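Local coordinates for protein metallo-carboxypeptidase (Pseudomonas aeruginosa, PDB 4A39) that is a zinc-dependent carboxypeptidase of the M14 family, related to mammalian cytosolic carboxypeptidases, and probably removes residues from the C-terminal end of its substrates, at residues L161-V175 against R207-N219. Residues are numbered along the deposited sequence; the frame is centred on the assembly and turned at random.
Sequences LRVRRHPDSHLKLWV and RLLEKADLYLVPN
The ring of Y215 lies between W174 and R162. W174 stacks on one face in an offset manner: its five-membered ring and the Y215 ring have centroids 4.6 Å apart and planes 14° from parallel. Y215 CB sits over the face of the indole, 3.5 Å from W174 CD2. R162 runs alongside the opposite face, with CD 3.4 Å from Y215 CZ. Its chain bends at chi3 (71°), which turns the guanidinium edge to the tyrosine hydroxyl. There R162 NH1 donates to Y215 OH at 3.1 Å, the oxygen lying in the guanidinium plane. Strand 212-217 lies between two neighbours, antiparallel to 161-163 and parallel to 171-175, in the mixed sheet of the zinc carboxypeptidase domain. L161, V163, L173, V175, L214 and L216 fill the other face of the sheet; L216 and V175 also meet helix 185-196. Helix 252-264 packs on W174 and R162. Where the strands begin and end near the 164-170 loop, buried D213 collects polar partners. R164 NH1 forms a salt bridge to the syn lone pair of D213 OD2 at 2.6 Å, the guanidinium plane perpendicular to the carboxylate. S169 OG donates to D213 OD1 at 2.8 Å from above the carboxylate plane. A water accepts from R165 N and lies within hydrogen-bonding distance of D213 OD1 and L209 O. Farther out, E210 CG rests over a face of the H166 ring, 3.5 Å from NE2.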
loop_
_atom_site.group_PDB
_atom_site.type_symbol
_atom_site.label_atom_id
_atom_site.label_comp_id
_atom_site.label_asym_id
_atom_site.label_seq_id
_atom_site.Cartn_x
_atom_site.Cartn_y
_atom_site.Cartn_z
ATOM N N LEU A 161 2.358 -7.911 -14.473
ATOM C CA LEU A 161 1.443 -7.714 -15.592
ATOM C C LEU A 161 1.952 -6.621 -16.513
ATOM O O LEU A 161 2.568 -5.663 -16.056
ATOM C CB LEU A 161 0.054 -7.318 -15.079
ATOM C CG LEU A 161 -0.564 -8.197 -13.988
ATOM C CD1 LEU A 161 -1.869 -7.575 -13.516
ATOM C CD2 LEU A 161 -0.787 -9.607 -14.521
ATOM N N ARG A 162 1.712 -6.773 -17.814
ATOM C CA ARG A 162 2.125 -5.751 -18.766
ATOM C C ARG A 162 0.940 -5.327 -19.610
ATOM O O ARG A 162 0.207 -6.164 -20.146
ATOM C CB ARG A 162 3.260 -6.236 -19.687
ATOM C CG ARG A 162 3.625 -5.186 -20.752
ATOM C CD ARG A 162 4.982 -5.419 -21.399
ATOM N NE ARG A 162 4.999 -6.585 -22.276
ATOM C CZ ARG A 162 6.065 -6.973 -22.968
ATOM N NH1 ARG A 162 7.198 -6.288 -22.879
ATOM N NH2 ARG A 162 5.999 -8.043 -23.750
ATOM N N VAL A 163 0.743 -4.016 -19.700
ATOM C CA VAL A 163 -0.338 -3.452 -20.493
ATOM C C VAL A 163 0.332 -2.872 -21.735
ATOM O O VAL A 163 1.091 -1.909 -21.650
ATOM C CB VAL A 163 -1.069 -2.327 -19.726
ATOM C CG1 VAL A 163 -2.274 -1.854 -20.517
ATOM C CG2 VAL A 163 -1.493 -2.822 -18.350
ATOM N N ARG A 164 0.068 -3.484 -22.886
ATOM C CA ARG A 164 0.654 -3.042 -24.150
ATOM C C ARG A 164 -0.419 -3.110 -25.229
ATOM O O ARG A 164 -0.873 -4.196 -25.592
ATOM C CB ARG A 164 1.837 -3.950 -24.511
ATOM C CG ARG A 164 2.542 -3.632 -25.828
ATOM C CD ARG A 164 3.809 -4.487 -25.969
ATOM N NE ARG A 164 4.494 -4.335 -27.253
ATOM C CZ ARG A 164 5.247 -3.292 -27.597
ATOM N NH1 ARG A 164 5.429 -2.289 -26.751
ATOM N NH2 ARG A 164 5.826 -3.257 -28.793
ATOM N N ARG A 165 -0.828 -1.952 -25.737
ATOM C CA ARG A 165 -1.865 -1.904 -26.760
ATOM C C ARG A 165 -1.367 -1.460 -28.132
ATOM O O ARG A 165 -2.123 -1.466 -29.104
ATOM C CB ARG A 165 -3.011 -1.002 -26.294
ATOM C CG ARG A 165 -3.796 -1.605 -25.136
ATOM C CD ARG A 165 -4.893 -0.692 -24.621
ATOM N NE ARG A 165 -5.659 -1.349 -23.561
ATOM C CZ ARG A 165 -6.601 -0.757 -22.834
ATOM N NH1 ARG A 165 -6.906 0.517 -23.042
ATOM N NH2 ARG A 165 -7.242 -1.442 -21.897
ATOM N N HIS A 166 -0.097 -1.079 -28.205
ATOM C CA HIS A 166 0.514 -0.653 -29.462
ATOM C C HIS A 166 1.876 -1.320 -29.596
ATOM O O HIS A 166 2.771 -1.093 -28.784
ATOM C CB HIS A 166 0.668 0.870 -29.502
ATOM C CG HIS A 166 -0.599 1.594 -29.835
ATOM N ND1 HIS A 166 -1.728 1.518 -29.049
ATOM C CD2 HIS A 166 -0.920 2.393 -30.880
ATOM C CE1 HIS A 166 -2.691 2.239 -29.596
ATOM N NE2 HIS A 166 -2.226 2.780 -30.707
ATOM N N PRO A 167 2.054 -2.145 -30.639
ATOM C CA PRO A 167 3.300 -2.870 -30.904
ATOM C C PRO A 167 4.527 -2.028 -31.243
ATOM O O PRO A 167 5.553 -2.570 -31.659
ATOM C CB PRO A 167 2.911 -3.795 -32.051
ATOM C CG PRO A 167 1.945 -2.955 -32.817
ATOM C CD PRO A 167 1.077 -2.386 -31.717
ATOM N N ASP A 168 4.434 -0.713 -31.068
ATOM C CA ASP A 168 5.563 0.156 -31.375
ATOM C C ASP A 168 5.838 1.224 -30.317
ATOM O O ASP A 168 6.587 2.170 -30.568
ATOM C CB ASP A 168 5.357 0.813 -32.745
ATOM C CG ASP A 168 4.090 1.644 -32.812
ATOM O OD1 ASP A 168 3.020 1.138 -32.408
ATOM O OD2 ASP A 168 4.163 2.803 -33.280
ATOM N N SER A 169 5.236 1.079 -29.139
ATOM C CA SER A 169 5.459 2.038 -28.061
ATOM C C SER A 169 6.918 1.911 -27.639
ATOM O O SER A 169 7.603 0.974 -28.048
ATOM C CB SER A 169 4.537 1.744 -26.874
ATOM O OG SER A 169 4.772 0.450 -26.345
ATOM N N HIS A 170 7.402 2.833 -26.815
ATOM C CA HIS A 170 8.799 2.773 -26.408
ATOM C C HIS A 170 9.068 3.015 -24.928
ATOM O O HIS A 170 10.158 2.708 -24.442
ATOM C CB HIS A 170 9.615 3.759 -27.249
ATOM C CG HIS A 170 9.151 5.177 -27.137
ATOM N ND1 HIS A 170 9.498 5.995 -26.084
ATOM C CD2 HIS A 170 8.342 5.915 -27.935
ATOM C CE1 HIS A 170 8.924 7.175 -26.236
ATOM N NE2 HIS A 170 8.216 7.152 -27.351
ATOM N N LEU A 171 8.093 3.564 -24.209
ATOM C CA LEU A 171 8.287 3.833 -22.787
ATOM C C LEU A 171 7.784 2.694 -21.909
ATOM O O LEU A 171 6.808 2.028 -22.246
ATOM C CB LEU A 171 7.580 5.137 -22.398
ATOM C CG LEU A 171 8.077 6.403 -23.103
ATOM C CD1 LEU A 171 7.247 7.594 -22.670
ATOM C CD2 LEU A 171 9.547 6.630 -22.780
ATOM N N LYS A 172 8.463 2.472 -20.786
ATOM C CA LYS A 172 8.090 1.424 -19.836
ATOM C C LYS A 172 7.800 2.082 -18.496
ATOM O O LYS A 172 8.711 2.578 -17.835
ATOM C CB LYS A 172 9.229 0.414 -19.656
ATOM C CG LYS A 172 9.605 -0.349 -20.911
ATOM C CD LYS A 172 10.255 0.548 -21.942
ATOM C CE LYS A 172 11.695 0.861 -21.587
ATOM N NZ LYS A 172 12.327 1.666 -22.673
ATOM N N LEU A 173 6.530 2.088 -18.099
ATOM C CA LEU A 173 6.132 2.712 -16.840
ATOM C C LEU A 173 5.848 1.642 -15.789
ATOM O O LEU A 173 4.894 0.869 -15.917
ATOM C CB LEU A 173 4.889 3.573 -17.062
ATOM C CG LEU A 173 4.890 4.465 -18.308
ATOM C CD1 LEU A 173 3.652 5.341 -18.270
ATOM C CD2 LEU A 173 6.148 5.318 -18.372
ATOM N N TRP A 174 6.679 1.612 -14.750
ATOM C CA TRP A 174 6.548 0.628 -13.685
ATOM C C TRP A 174 5.863 1.105 -12.415
ATOM O O TRP A 174 6.152 2.190 -11.896
ATOM C CB TRP A 174 7.928 0.093 -13.297
ATOM C CG TRP A 174 8.610 -0.709 -14.356
ATOM C CD1 TRP A 174 9.094 -0.261 -15.554
ATOM C CD2 TRP A 174 8.914 -2.106 -14.295
ATOM N NE1 TRP A 174 9.685 -1.299 -16.244
ATOM C CE2 TRP A 174 9.588 -2.441 -15.492
ATOM C CE3 TRP A 174 8.681 -3.109 -13.343
ATOM C CZ2 TRP A 174 10.035 -3.739 -15.762
ATOM C CZ3 TRP A 174 9.124 -4.402 -13.611
ATOM C CH2 TRP A 174 9.796 -4.704 -14.813
ATOM N N VAL A 175 4.971 0.262 -11.908
ATOM C CA VAL A 175 4.261 0.540 -10.666
ATOM C C VAL A 175 4.189 -0.755 -9.863
ATOM O O VAL A 175 3.631 -1.748 -10.342
ATOM C CB VAL A 175 2.822 1.019 -10.928
ATOM C CG1 VAL A 175 2.149 1.373 -9.610
ATOM C CG2 VAL A 175 2.841 2.222 -11.855
ATOM N N ARG A 207 -4.126 7.943 -25.394
ATOM C CA ARG A 207 -2.959 8.779 -25.640
ATOM C C ARG A 207 -1.747 8.218 -24.907
ATOM O O ARG A 207 -0.657 8.128 -25.470
ATOM C CB ARG A 207 -3.214 10.211 -25.167
ATOM C CG ARG A 207 -4.347 10.935 -25.881
ATOM C CD ARG A 207 -4.406 12.392 -25.433
ATOM N NE ARG A 207 -5.525 13.125 -26.022
ATOM C CZ ARG A 207 -5.744 14.424 -25.837
ATOM N NH1 ARG A 207 -4.919 15.137 -25.081
ATOM N NH2 ARG A 207 -6.789 15.012 -26.409
ATOM N N LEU A 208 -1.943 7.837 -23.649
ATOM C CA LEU A 208 -0.855 7.296 -22.846
ATOM C C LEU A 208 -0.304 5.978 -23.379
ATOM O O LEU A 208 0.908 5.798 -23.474
ATOM C CB LEU A 208 -1.312 7.104 -21.396
ATOM C CG LEU A 208 -0.314 6.440 -20.438
ATOM C CD1 LEU A 208 0.993 7.220 -20.421
ATOM C CD2 LEU A 208 -0.914 6.376 -19.042
ATOM N N LEU A 209 -1.196 5.059 -23.738
ATOM C CA LEU A 209 -0.772 3.754 -24.220
ATOM C C LEU A 209 -0.272 3.719 -25.660
ATOM O O LEU A 209 0.237 2.695 -26.117
ATOM C CB LEU A 209 -1.902 2.743 -24.010
ATOM C CG LEU A 209 -2.249 2.568 -22.525
ATOM C CD1 LEU A 209 -3.433 1.630 -22.379
ATOM C CD2 LEU A 209 -1.037 2.031 -21.769
ATOM N N GLU A 210 -0.416 4.826 -26.381
ATOM C CA GLU A 210 0.090 4.875 -27.747
ATOM C C GLU A 210 1.599 5.073 -27.655
ATOM O O GLU A 210 2.340 4.755 -28.588
ATOM C CB GLU A 210 -0.527 6.041 -28.532
ATOM C CG GLU A 210 -1.964 5.829 -28.977
ATOM C CD GLU A 210 -2.494 6.983 -29.815
ATOM O OE1 GLU A 210 -2.490 8.133 -29.324
ATOM O OE2 GLU A 210 -2.916 6.742 -30.966
ATOM N N LYS A 211 2.050 5.585 -26.513
ATOM C CA LYS A 211 3.464 5.857 -26.302
ATOM C C LYS A 211 4.111 5.065 -25.171
ATOM O O LYS A 211 5.334 5.033 -25.060
ATOM C CB LYS A 211 3.657 7.351 -26.047
ATOM C CG LYS A 211 3.097 8.214 -27.163
ATOM C CD LYS A 211 3.122 9.692 -26.825
ATOM C CE LYS A 211 2.556 10.504 -27.982
ATOM N NZ LYS A 211 2.615 11.966 -27.724
ATOM N N ALA A 212 3.304 4.417 -24.338
ATOM C CA ALA A 212 3.870 3.665 -23.228
ATOM C C ALA A 212 3.140 2.383 -22.866
ATOM O O ALA A 212 1.957 2.221 -23.158
ATOM C CB ALA A 212 3.951 4.561 -21.999
ATOM N N ASP A 213 3.880 1.470 -22.241
ATOM C CA ASP A 213 3.339 0.204 -21.762
ATOM C C ASP A 213 3.428 0.284 -20.243
ATOM O O ASP A 213 4.326 0.935 -19.704
ATOM C CB ASP A 213 4.179 -0.992 -22.216
ATOM C CG ASP A 213 4.119 -1.230 -23.707
ATOM O OD1 ASP A 213 3.181 -0.741 -24.364
ATOM O OD2 ASP A 213 5.016 -1.935 -24.218
ATOM N N LEU A 214 2.508 -0.376 -19.550
ATOM C CA LEU A 214 2.542 -0.369 -18.095
ATOM C C LEU A 214 3.021 -1.719 -17.581
ATOM O O LEU A 214 2.578 -2.764 -18.059
ATOM C CB LEU A 214 1.154 -0.074 -17.527
ATOM C CG LEU A 214 0.443 1.165 -18.075
ATOM C CD1 LEU A 214 -0.902 1.299 -17.385
ATOM C CD2 LEU A 214 1.289 2.411 -17.857
ATOM N N TYR A 215 3.952 -1.679 -16.630
ATOM C CA TYR A 215 4.497 -2.877 -15.993
ATOM C C TYR A 215 4.003 -2.771 -14.553
ATOM O O TYR A 215 4.443 -1.902 -13.794
ATOM C CB TYR A 215 6.025 -2.863 -16.058
ATOM C CG TYR A 215 6.568 -3.117 -17.452
ATOM C CD1 TYR A 215 6.457 -2.151 -18.452
ATOM C CD2 TYR A 215 7.177 -4.327 -17.773
ATOM C CE1 TYR A 215 6.941 -2.384 -19.739
ATOM C CE2 TYR A 215 7.669 -4.572 -19.059
ATOM C CZ TYR A 215 7.547 -3.596 -20.033
ATOM O OH TYR A 215 8.048 -3.821 -21.298
ATOM N N LEU A 216 3.093 -3.669 -14.186
ATOM C CA LEU A 216 2.459 -3.629 -12.873
ATOM C C LEU A 216 2.649 -4.854 -11.993
ATOM O O LEU A 216 2.513 -5.984 -12.453
ATOM C CB LEU A 216 0.954 -3.423 -13.060
ATOM C CG LEU A 216 0.487 -2.385 -14.084
ATOM C CD1 LEU A 216 -1.018 -2.501 -14.268
ATOM C CD2 LEU A 216 0.878 -0.992 -13.625
ATOM N N VAL A 217 2.945 -4.613 -10.719
ATOM C CA VAL A 217 3.084 -5.692 -9.742
ATOM C C VAL A 217 2.102 -5.359 -8.622
ATOM O O VAL A 217 2.419 -4.584 -7.725
ATOM C CB VAL A 217 4.505 -5.768 -9.141
ATOM C CG1 VAL A 217 4.545 -6.848 -8.064
ATOM C CG2 VAL A 217 5.527 -6.088 -10.232
ATOM N N PRO A 218 0.886 -5.933 -8.672
ATOM C CA PRO A 218 -0.170 -5.711 -7.676
ATOM C C PRO A 218 0.210 -5.955 -6.217
ATOM O O PRO A 218 -0.276 -5.252 -5.326
ATOM C CB PRO A 218 -1.283 -6.642 -8.144
ATOM C CG PRO A 218 -1.117 -6.616 -9.630
ATOM C CD PRO A 218 0.379 -6.756 -9.785
ATOM N N ASN A 219 1.044 -6.960 -5.960
ATOM C CA ASN A 219 1.465 -7.228 -4.585
ATOM C C ASN A 219 2.858 -7.841 -4.499
ATOM O O ASN A 219 3.107 -8.958 -4.966
ATOM C CB ASN A 219 0.452 -8.119 -3.864
ATOM C CG ASN A 219 0.686 -8.153 -2.366
ATOM O OD1 ASN A 219 1.647 -8.756 -1.890
ATOM N ND2 ASN A 219 -0.183 -7.480 -1.613
HETATM O O HOH W 1 0.891 0.134 -25.332
#